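PDB 6VH5: prephenate dehydratase:Amino acid-binding ACT from Brucella abortus, which probably catalyses the decarboxylating dehydration of prephenate to phenylpyruvate in phenylalanine biosynthesis, and binds phenylalanine at its ACT domain. Local coordinates for residues Arg42-Asp47 with Leu70-Ile75; Ala166-Arg171 with Glu184-Ser189; Ala206-Asn211 with Pro269-Val274. All coordinates share one frame; numbering follows the deposited sequence.

Contact 1 of 3, residues Arg42-Asp47 with Leu70-Ile75; sequences RNMFPD and LAMIPI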
loop_
_atom_site.group_PDB
_atom_site.type_symbol
_atom_site.label_atom_id
_atom_site.label_comp_id
_atom_site.label_asym_id
_atom_site.label_seq_id
_atom_site.Cartn_x
_atom_site.Cartn_y
_atom_site.Cartn_z
ATOM N N ARG A 42 -20.755 -9.276 2.746
ATOM C CA ARG A 42 -21.869 -10.216 2.703
ATOM C C ARG A 42 -21.534 -11.525 3.401
ATOM O O ARG A 42 -22.415 -12.133 4.022
ATOM C CB ARG A 42 -22.283 -10.482 1.253
ATOM C CG ARG A 42 -22.954 -9.311 0.555
ATOM C CD ARG A 42 -23.036 -9.583 -0.933
ATOM N NE ARG A 42 -23.449 -8.411 -1.692
ATOM C CZ ARG A 42 -24.663 -8.248 -2.209
ATOM N NH1 ARG A 42 -25.582 -9.199 -2.072
ATOM N NH2 ARG A 42 -24.947 -7.143 -2.884
ATOM N N ASN A 43 -20.278 -11.971 3.319
ATOM C CA ASN A 43 -19.912 -13.222 3.974
ATOM C C ASN A 43 -19.917 -13.063 5.485
ATOM O O ASN A 43 -20.432 -13.925 6.209
ATOM C CB ASN A 43 -18.531 -13.691 3.518
ATOM C CG ASN A 43 -18.494 -14.078 2.055
ATOM O OD1 ASN A 43 -19.521 -14.070 1.361
ATOM N ND2 ASN A 43 -17.309 -14.453 1.583
ATOM N N MET A 44 -19.366 -11.957 5.980
ATOM C CA MET A 44 -19.187 -11.791 7.417
ATOM C C MET A 44 -20.411 -11.201 8.095
ATOM O O MET A 44 -20.744 -11.602 9.216
ATOM C CB MET A 44 -17.973 -10.907 7.696
ATOM C CG MET A 44 -17.574 -10.905 9.151
ATOM S SD MET A 44 -15.994 -10.092 9.427
ATOM C CE MET A 44 -15.835 -10.315 11.199
ATOM N N PHE A 45 -21.088 -10.265 7.428
ATOM C CA PHE A 45 -22.278 -9.596 7.951
ATOM C C PHE A 45 -23.425 -9.805 6.965
ATOM O O PHE A 45 -23.837 -8.872 6.261
ATOM C CB PHE A 45 -22.012 -8.110 8.201
ATOM C CG PHE A 45 -20.897 -7.854 9.178
ATOM C CD1 PHE A 45 -21.148 -7.814 10.546
ATOM C CD2 PHE A 45 -19.590 -7.683 8.735
ATOM C CE1 PHE A 45 -20.115 -7.597 11.456
ATOM C CE2 PHE A 45 -18.545 -7.470 9.640
ATOM C CZ PHE A 45 -18.810 -7.424 11.002
ATOM N N PRO A 46 -23.968 -11.025 6.898
ATOM C CA PRO A 46 -24.961 -11.330 5.856
ATOM C C PRO A 46 -26.228 -10.499 5.950
ATOM O O PRO A 46 -26.880 -10.267 4.925
ATOM C CB PRO A 46 -25.256 -12.822 6.083
ATOM C CG PRO A 46 -24.120 -13.327 6.908
ATOM C CD PRO A 46 -23.717 -12.182 7.769
ATOM N N ASP A 47 -26.603 -10.042 7.142
ATOM C CA ASP A 47 -27.839 -9.297 7.321
ATOM C C ASP A 47 -27.652 -7.788 7.225
ATOM O O ASP A 47 -28.592 -7.047 7.526
ATOM C CB ASP A 47 -28.493 -9.656 8.658
ATOM C CG ASP A 47 -28.891 -11.116 8.738
ATOM O OD1 ASP A 47 -29.281 -11.689 7.694
ATOM O OD2 ASP A 47 -28.838 -11.683 9.849
ATOM N N LEU A 70 -20.596 0.293 10.221
ATOM C CA LEU A 70 -19.280 -0.330 10.167
ATOM C C LEU A 70 -18.661 -0.079 8.799
ATOM O O LEU A 70 -19.360 0.217 7.822
ATOM C CB LEU A 70 -19.342 -1.849 10.402
ATOM C CG LEU A 70 -19.991 -2.443 11.649
ATOM C CD1 LEU A 70 -20.130 -3.964 11.490
ATOM C CD2 LEU A 70 -19.179 -2.093 12.884
ATOM N N ALA A 71 -17.345 -0.269 8.720
ATOM C CA ALA A 71 -16.630 -0.177 7.455
ATOM C C ALA A 71 -15.741 -1.399 7.283
ATOM O O ALA A 71 -15.084 -1.840 8.237
ATOM C CB ALA A 71 -15.781 1.101 7.375
ATOM N N MET A 72 -15.714 -1.932 6.055
ATOM C CA MET A 72 -14.929 -3.116 5.715
ATOM C C MET A 72 -13.753 -2.673 4.850
ATOM O O MET A 72 -13.929 -2.366 3.665
ATOM C CB MET A 72 -15.798 -4.151 5.000
ATOM C CG MET A 72 -15.070 -5.435 4.621
ATOM S SD MET A 72 -14.752 -6.610 5.968
ATOM C CE MET A 72 -16.391 -7.272 6.252
ATOM N N ILE A 73 -12.556 -2.676 5.430
ATOM C CA ILE A 73 -11.375 -2.064 4.834
ATOM C C ILE A 73 -10.300 -3.124 4.633
ATOM O O ILE A 73 -9.925 -3.808 5.586
ATOM C CB ILE A 73 -10.820 -0.917 5.693
ATOM C CG1 ILE A 73 -11.907 0.137 5.954
ATOM C CG2 ILE A 73 -9.560 -0.347 5.042
ATOM C CD1 ILE A 73 -12.514 0.723 4.703
ATOM N N PRO A 74 -9.782 -3.301 3.419
ATOM C CA PRO A 74 -8.647 -4.209 3.221
ATOM C C PRO A 74 -7.343 -3.566 3.665
ATOM O O PRO A 74 -7.100 -2.381 3.423
ATOM C CB PRO A 74 -8.654 -4.451 1.705
ATOM C CG PRO A 74 -9.273 -3.217 1.137
ATOM C CD PRO A 74 -10.307 -2.775 2.144
ATOM N N ILE A 75 -6.506 -4.354 4.341
ATOM C CA ILE A 75 -5.210 -3.849 4.785
ATOM C C ILE A 75 -4.049 -4.738 4.383
ATOM O O ILE A 75 -2.897 -4.267 4.372
ATOM C CB ILE A 75 -5.201 -3.604 6.308
ATOM C CG1 ILE A 75 -5.412 -4.905 7.075
ATOM C CG2 ILE A 75 -6.292 -2.579 6.679
ATOM C CD1 ILE A 75 -5.011 -4.790 8.533
#
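Phe-45 lays its ring against the side chains of Leu-70 and Met-72, where the end of helix 36-44 meets strand 70-77 in the first alpha/beta lobe of a prephenate dehydratase domain of the type 2 periplasmic-binding-protein kind. The tight part is at Leu-70. Its CD1 stands over one ring face, 3.9 Å from the centroid and 25° off the ring normal, which is CH-pi geometry. The methyl is displaced toward the rim, so its nearest ring atom is Phe-45 CE1 at 3.6 Å. Met-72 approaches differently: its CE lies at the ring edge, near the plane, 4.0 Å from Phe-45 CE2. CG of Met-72 is anti to the backbone N (chi1 -179°), and bends at the next two torsions fold the thioether back, bringing the methyl to the ring. Ile-27 of strand 26-30 also touches Phe-45, Leu-70 and Met-72, extending the apolar cluster, and the Met-72 side chain is about 8 Å from that of Thr-194, predicted to be essential for activity. The looser side belongs to Met-44, less of which is covered than of the other three. It makes the longest approach of the contact, Met-44 CB lying 4.2 Å from Met-72 CE.

Contact 2 of 3, residues Ala166-Arg171 with Glu184-Ser189; sequences AALAPR and ENVEDS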
loop_
_atom_site.group_PDB
_atom_site.type_symbol
_atom_site.label_atom_id
_atom_site.label_comp_id
_atom_site.label_asym_id
_atom_site.label_seq_id
_atom_site.Cartn_x
_atom_site.Cartn_y
_atom_site.Cartn_z
ATOM N N ALA A 166 -15.779 -10.182 -22.740
ATOM C CA ALA A 166 -15.777 -10.956 -21.510
ATOM C C ALA A 166 -15.186 -10.133 -20.363
ATOM O O ALA A 166 -14.530 -9.108 -20.572
ATOM C CB ALA A 166 -14.989 -12.251 -21.692
ATOM N N ALA A 167 -15.441 -10.570 -19.137
ATOM C CA ALA A 167 -14.894 -9.885 -17.970
ATOM C C ALA A 167 -14.231 -10.879 -17.021
ATOM O O ALA A 167 -14.619 -12.048 -16.953
ATOM C CB ALA A 167 -15.974 -9.091 -17.208
ATOM N N LEU A 168 -13.233 -10.389 -16.281
ATOM C CA LEU A 168 -12.613 -11.106 -15.169
ATOM C C LEU A 168 -12.996 -10.367 -13.895
ATOM O O LEU A 168 -12.553 -9.234 -13.681
ATOM C CB LEU A 168 -11.098 -11.156 -15.321
ATOM C CG LEU A 168 -10.519 -11.863 -16.530
ATOM C CD1 LEU A 168 -9.045 -11.543 -16.652
ATOM C CD2 LEU A 168 -10.736 -13.348 -16.364
ATOM N N ALA A 169 -13.783 -11.015 -13.044
ATOM C CA ALA A 169 -14.403 -10.338 -11.914
ATOM C C ALA A 169 -14.667 -11.354 -10.816
ATOM O O ALA A 169 -14.637 -12.568 -11.059
ATOM C CB ALA A 169 -15.703 -9.639 -12.344
ATOM N N PRO A 170 -14.937 -10.891 -9.590
ATOM C CA PRO A 170 -15.287 -11.819 -8.509
ATOM C C PRO A 170 -16.610 -12.512 -8.787
ATOM O O PRO A 170 -17.478 -11.990 -9.489
ATOM C CB PRO A 170 -15.395 -10.910 -7.274
ATOM C CG PRO A 170 -14.566 -9.705 -7.608
ATOM C CD PRO A 170 -14.804 -9.512 -9.092
ATOM N N ARG A 171 -16.767 -13.693 -8.181
ATOM C CA ARG A 171 -17.958 -14.505 -8.415
ATOM C C ARG A 171 -19.238 -13.721 -8.132
ATOM O O ARG A 171 -20.243 -13.893 -8.834
ATOM C CB ARG A 171 -17.902 -15.770 -7.557
ATOM C CG ARG A 171 -19.196 -16.576 -7.558
ATOM C CD ARG A 171 -19.078 -17.850 -6.740
ATOM N NE ARG A 171 -17.860 -18.581 -7.074
ATOM C CZ ARG A 171 -17.750 -19.451 -8.076
ATOM N NH1 ARG A 171 -16.592 -20.059 -8.292
ATOM N NH2 ARG A 171 -18.787 -19.699 -8.869
ATOM N N GLU A 184 -14.016 -21.031 -14.265
ATOM C CA GLU A 184 -13.929 -20.720 -12.848
ATOM C C GLU A 184 -12.475 -20.599 -12.430
ATOM O O GLU A 184 -11.621 -21.318 -12.947
ATOM C CB GLU A 184 -14.607 -21.804 -12.010
ATOM C CG GLU A 184 -16.108 -21.636 -11.886
ATOM C CD GLU A 184 -16.755 -22.750 -11.088
ATOM O OE1 GLU A 184 -16.043 -23.704 -10.701
ATOM O OE2 GLU A 184 -17.979 -22.671 -10.852
ATOM N N ASN A 185 -12.199 -19.668 -11.515
ATOM C CA ASN A 185 -10.898 -19.563 -10.840
ATOM C C ASN A 185 -9.741 -19.563 -11.838
ATOM O O ASN A 185 -8.857 -20.420 -11.806
ATOM C CB ASN A 185 -10.730 -20.687 -9.811
ATOM C CG ASN A 185 -11.684 -20.552 -8.647
ATOM O OD1 ASN A 185 -12.272 -19.486 -8.430
ATOM N ND2 ASN A 185 -11.864 -21.639 -7.902
ATOM N N VAL A 186 -9.777 -18.589 -12.753
ATOM C CA VAL A 186 -8.875 -18.608 -13.899
ATOM C C VAL A 186 -7.559 -17.885 -13.641
ATOM O O VAL A 186 -6.725 -17.800 -14.556
ATOM C CB VAL A 186 -9.564 -17.974 -15.123
ATOM C CG1 VAL A 186 -10.899 -18.648 -15.383
ATOM C CG2 VAL A 186 -9.726 -16.480 -14.918
ATOM N N GLU A 187 -7.330 -17.390 -12.425
ATOM C CA GLU A 187 -6.122 -16.633 -12.125
ATOM C C GLU A 187 -4.874 -17.513 -12.203
ATOM O O GLU A 187 -4.918 -18.733 -12.000
ATOM C CB GLU A 187 -6.221 -15.979 -10.737
ATOM C CG GLU A 187 -6.257 -16.957 -9.572
ATOM C CD GLU A 187 -7.658 -17.472 -9.255
ATOM O OE1 GLU A 187 -7.795 -18.269 -8.294
ATOM O OE2 GLU A 187 -8.617 -17.077 -9.959
ATOM N N ASP A 188 -3.753 -16.867 -12.527
ATOM C CA ASP A 188 -2.464 -17.528 -12.680
ATOM C C ASP A 188 -2.007 -18.184 -11.384
ATOM O O ASP A 188 -1.921 -19.413 -11.297
ATOM C CB ASP A 188 -1.414 -16.517 -13.157
ATOM C CG ASP A 188 -1.682 -16.012 -14.572
ATOM O OD1 ASP A 188 -1.139 -14.949 -14.947
ATOM O OD2 ASP A 188 -2.476 -16.651 -15.297
ATOM N N SER A 189 -1.747 -17.374 -10.364
ATOM C CA SER A 189 -1.216 -17.875 -9.105
ATOM C C SER A 189 -2.358 -18.150 -8.143
ATOM O O SER A 189 -3.387 -17.470 -8.154
ATOM C CB SER A 189 -0.239 -16.878 -8.474
ATOM O OG SER A 189 -0.134 -15.689 -9.239
#
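Arg-171 and Glu-184 face each other at the exposed end of this contact, while Leu-168 and Val-186 meet at its buried end. The arginine can be followed outward. From CB the chain runs on with CG anti to the backbone N (chi1 171°); CB, CG and CD meet no atom of the 184-189 loop closely, and the side chain touches Gln-108 of strand 108-111. At chi3 (-48°) the chain bends, which turns the guanidinium toward Glu-184. NH1 then lies 3.9 Å from both Glu-184 CD and Glu-184 OE2 and 4.0 Å from Glu-184 CG, so it borders the carbon part of the glutamate as much as its charge. NH2 at the tip is 3.7 Å from Glu-184 OE2, a long salt bridge. The carboxylate oxygen comes in at the guanidinium edge, near its plane, but the two planes stand 85° apart; the groups therefore do not pair side by side, and the attraction is probably mainly electrostatic.

The buried end is one methyl contact: Leu-168 CD2 sits 3.6 Å from Val-186 CG2, the two side chains crossing at a slant. The valine methyl used is the branch between the backbone N and the carbonyl carbon.

Gln-108 belongs to both neighbourhoods: its backbone bonds to that of Ala-169, and its OE1 accepts from Asn-185 N. The contact thus joins strand 165-169 to the loop following strand 180-183, two strands with 108-111 between them in a mixed five-stranded sheet, a layout consistent with the second alpha/beta lobe of a type 2 periplasmic-binding-protein fold.

Contact 3 of 3, residues Ala206-Asn211 with Pro269-Val274; sequences AARPEN and PEERSV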
loop_
_atom_site.group_PDB
_atom_site.type_symbol
_atom_site.label_atom_id
_atom_site.label_comp_id
_atom_site.label_asym_id
_atom_site.label_seq_id
_atom_site.Cartn_x
_atom_site.Cartn_y
_atom_site.Cartn_z
ATOM N N ALA A 206 -13.671 -7.229 22.639
ATOM C CA ALA A 206 -14.113 -8.597 22.834
ATOM C C ALA A 206 -13.831 -9.008 24.271
ATOM O O ALA A 206 -12.919 -8.485 24.918
ATOM C CB ALA A 206 -13.411 -9.538 21.857
ATOM N N ALA A 207 -14.652 -9.919 24.786
ATOM C CA ALA A 207 -14.465 -10.369 26.158
ATOM C C ALA A 207 -13.179 -11.183 26.284
ATOM O O ALA A 207 -12.747 -11.851 25.342
ATOM C CB ALA A 207 -15.657 -11.201 26.624
ATOM N N ARG A 208 -12.561 -11.102 27.465
ATOM C CA ARG A 208 -11.316 -11.816 27.737
ATOM C C ARG A 208 -11.508 -13.320 27.570
ATOM O O ARG A 208 -12.451 -13.885 28.135
ATOM C CB ARG A 208 -10.825 -11.487 29.146
ATOM C CG ARG A 208 -9.554 -12.234 29.569
ATOM C CD ARG A 208 -9.120 -11.716 30.919
ATOM N NE ARG A 208 -10.030 -12.079 31.999
ATOM C CZ ARG A 208 -10.867 -11.214 32.568
ATOM N NH1 ARG A 208 -10.895 -9.958 32.148
ATOM N NH2 ARG A 208 -11.665 -11.595 33.553
ATOM N N PRO A 209 -10.625 -13.997 26.843
ATOM C CA PRO A 209 -10.801 -15.439 26.610
ATOM C C PRO A 209 -10.670 -16.283 27.875
ATOM O O PRO A 209 -9.809 -16.044 28.728
ATOM C CB PRO A 209 -9.681 -15.765 25.610
ATOM C CG PRO A 209 -8.651 -14.742 25.885
ATOM C CD PRO A 209 -9.411 -13.485 26.180
ATOM N N GLU A 210 -11.559 -17.270 27.994
ATOM C CA GLU A 210 -11.520 -18.263 29.058
ATOM C C GLU A 210 -11.139 -19.657 28.583
ATOM O O GLU A 210 -10.574 -20.425 29.364
ATOM C CB GLU A 210 -12.886 -18.342 29.750
ATOM C CG GLU A 210 -13.488 -16.988 30.088
ATOM C CD GLU A 210 -13.682 -16.802 31.573
ATOM O OE1 GLU A 210 -14.530 -15.973 31.968
ATOM O OE2 GLU A 210 -12.987 -17.492 32.346
ATOM N N ASN A 211 -11.410 -19.997 27.324
ATOM C CA ASN A 211 -11.134 -21.328 26.794
ATOM C C ASN A 211 -10.353 -21.244 25.492
ATOM O O ASN A 211 -10.744 -21.810 24.469
ATOM C CB ASN A 211 -12.433 -22.106 26.597
ATOM N N PRO A 269 -5.895 -7.520 26.654
ATOM C CA PRO A 269 -5.183 -6.655 27.618
ATOM C C PRO A 269 -5.377 -7.029 29.084
ATOM O O PRO A 269 -4.577 -6.598 29.927
ATOM C CB PRO A 269 -5.761 -5.260 27.326
ATOM C CG PRO A 269 -6.233 -5.338 25.917
ATOM C CD PRO A 269 -6.752 -6.740 25.744
ATOM N N GLU A 270 -6.427 -7.775 29.423
ATOM C CA GLU A 270 -6.660 -8.207 30.793
ATOM C C GLU A 270 -5.953 -9.512 31.158
ATOM O O GLU A 270 -5.901 -9.857 32.345
ATOM C CB GLU A 270 -8.166 -8.317 31.033
ATOM C CG GLU A 270 -8.765 -6.993 31.506
ATOM C CD GLU A 270 -10.189 -6.773 31.047
ATOM O OE1 GLU A 270 -10.980 -7.739 31.041
ATOM O OE2 GLU A 270 -10.505 -5.626 30.670
ATOM N N GLU A 271 -5.407 -10.245 30.191
ATOM C CA GLU A 271 -4.583 -11.397 30.537
ATOM C C GLU A 271 -3.305 -10.921 31.202
ATOM O O GLU A 271 -2.672 -9.968 30.741
ATOM C CB GLU A 271 -4.241 -12.233 29.300
ATOM C CG GLU A 271 -5.378 -13.118 28.809
ATOM C CD GLU A 271 -5.083 -13.771 27.466
ATOM O OE1 GLU A 271 -4.318 -14.763 27.434
ATOM O OE2 GLU A 271 -5.610 -13.281 26.448
ATOM N N ARG A 272 -2.897 -11.630 32.258
ATOM C CA ARG A 272 -1.743 -11.189 33.035
ATOM C C ARG A 272 -0.515 -11.027 32.155
ATOM O O ARG A 272 0.202 -10.022 32.254
ATOM C CB ARG A 272 -1.457 -12.180 34.158
ATOM C CG ARG A 272 -0.403 -11.687 35.119
ATOM C CD ARG A 272 -0.724 -10.268 35.565
ATOM N NE ARG A 272 0.106 -9.821 36.681
ATOM C CZ ARG A 272 0.241 -8.547 37.042
ATOM N NH1 ARG A 272 -0.393 -7.597 36.359
ATOM N NH2 ARG A 272 1.016 -8.217 38.070
ATOM N N SER A 273 -0.272 -12.000 31.270
ATOM C CA SER A 273 0.914 -11.960 30.426
ATOM C C SER A 273 0.921 -10.732 29.528
ATOM O O SER A 273 1.939 -10.035 29.429
ATOM C CB SER A 273 1.002 -13.242 29.608
ATOM O OG SER A 273 1.499 -14.298 30.421
ATOM N N VAL A 274 -0.222 -10.415 28.914
ATOM C CA VAL A 274 -0.295 -9.234 28.067
ATOM C C VAL A 274 -0.193 -7.974 28.909
ATOM O O VAL A 274 0.504 -7.016 28.549
ATOM C CB VAL A 274 -1.591 -9.269 27.235
ATOM C CG1 VAL A 274 -1.677 -8.047 26.336
ATOM C CG2 VAL A 274 -1.645 -10.558 26.403
#
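Arg-208 NH1 and Glu-270 OE1 form the shortest polar pair, a salt bridge of 2.5 Å, a value short enough that its exact length should not be pressed. The oxygen arrives at the guanidinium edge, near its plane, yet the carboxylate is turned 61° against the guanidinium, so a single nitrogen carries the approach. The arginine starts out extended through its first two torsions, which places CD 3.5 Å from Glu-270 CB; a bend at chi3 (69°) then turns the guanidinium toward the carboxylate, and the glutamate chain is itself bent at chi2. The two side chains cross at about a right angle. The partners join the linker that follows the dehydratase strand 193-200 to the ACT domain, where strand 215-224 begins a beta-alpha-beta-beta-alpha-beta order and helix 272-283 is the second helix. Glu-271 holds the N-cap position of that helix. Its CG is anti to the carbonyl carbon (chi1 -77°), and the extended chain beyond carries the carboxylate to the proline ring: Glu-271 OE2 lies 3.4 Å from Pro-209 CG, the side chains again nearly perpendicular. The same OE2 accepts a hydrogen bond from His-268 N. Arg-208 and Pro-209 also touch His-268, whose NE2 bonds to Ala-206 O.

The three contacts follow one another along the chain and do not touch. Contacts 1 and 2 lie in the two lobes of the dehydratase domain, their centres about 22 Å apart; contact 3 ties the interdomain linker to the ACT domain, about 41 Å between centres from contact 2 and across the chain's centre from it. Chemistry follows depth. Contact 1, nearest the middle of the chain and partly buried, is wholly apolar. Contact 2 is mixed, a buried methyl pair with a long charge pair outside. Contact 3, at the surface, combines a close salt bridge, of doubtful exact length, with carbon contacts of proline and glutamate. Only contact 1 comes near a predicted functional residue.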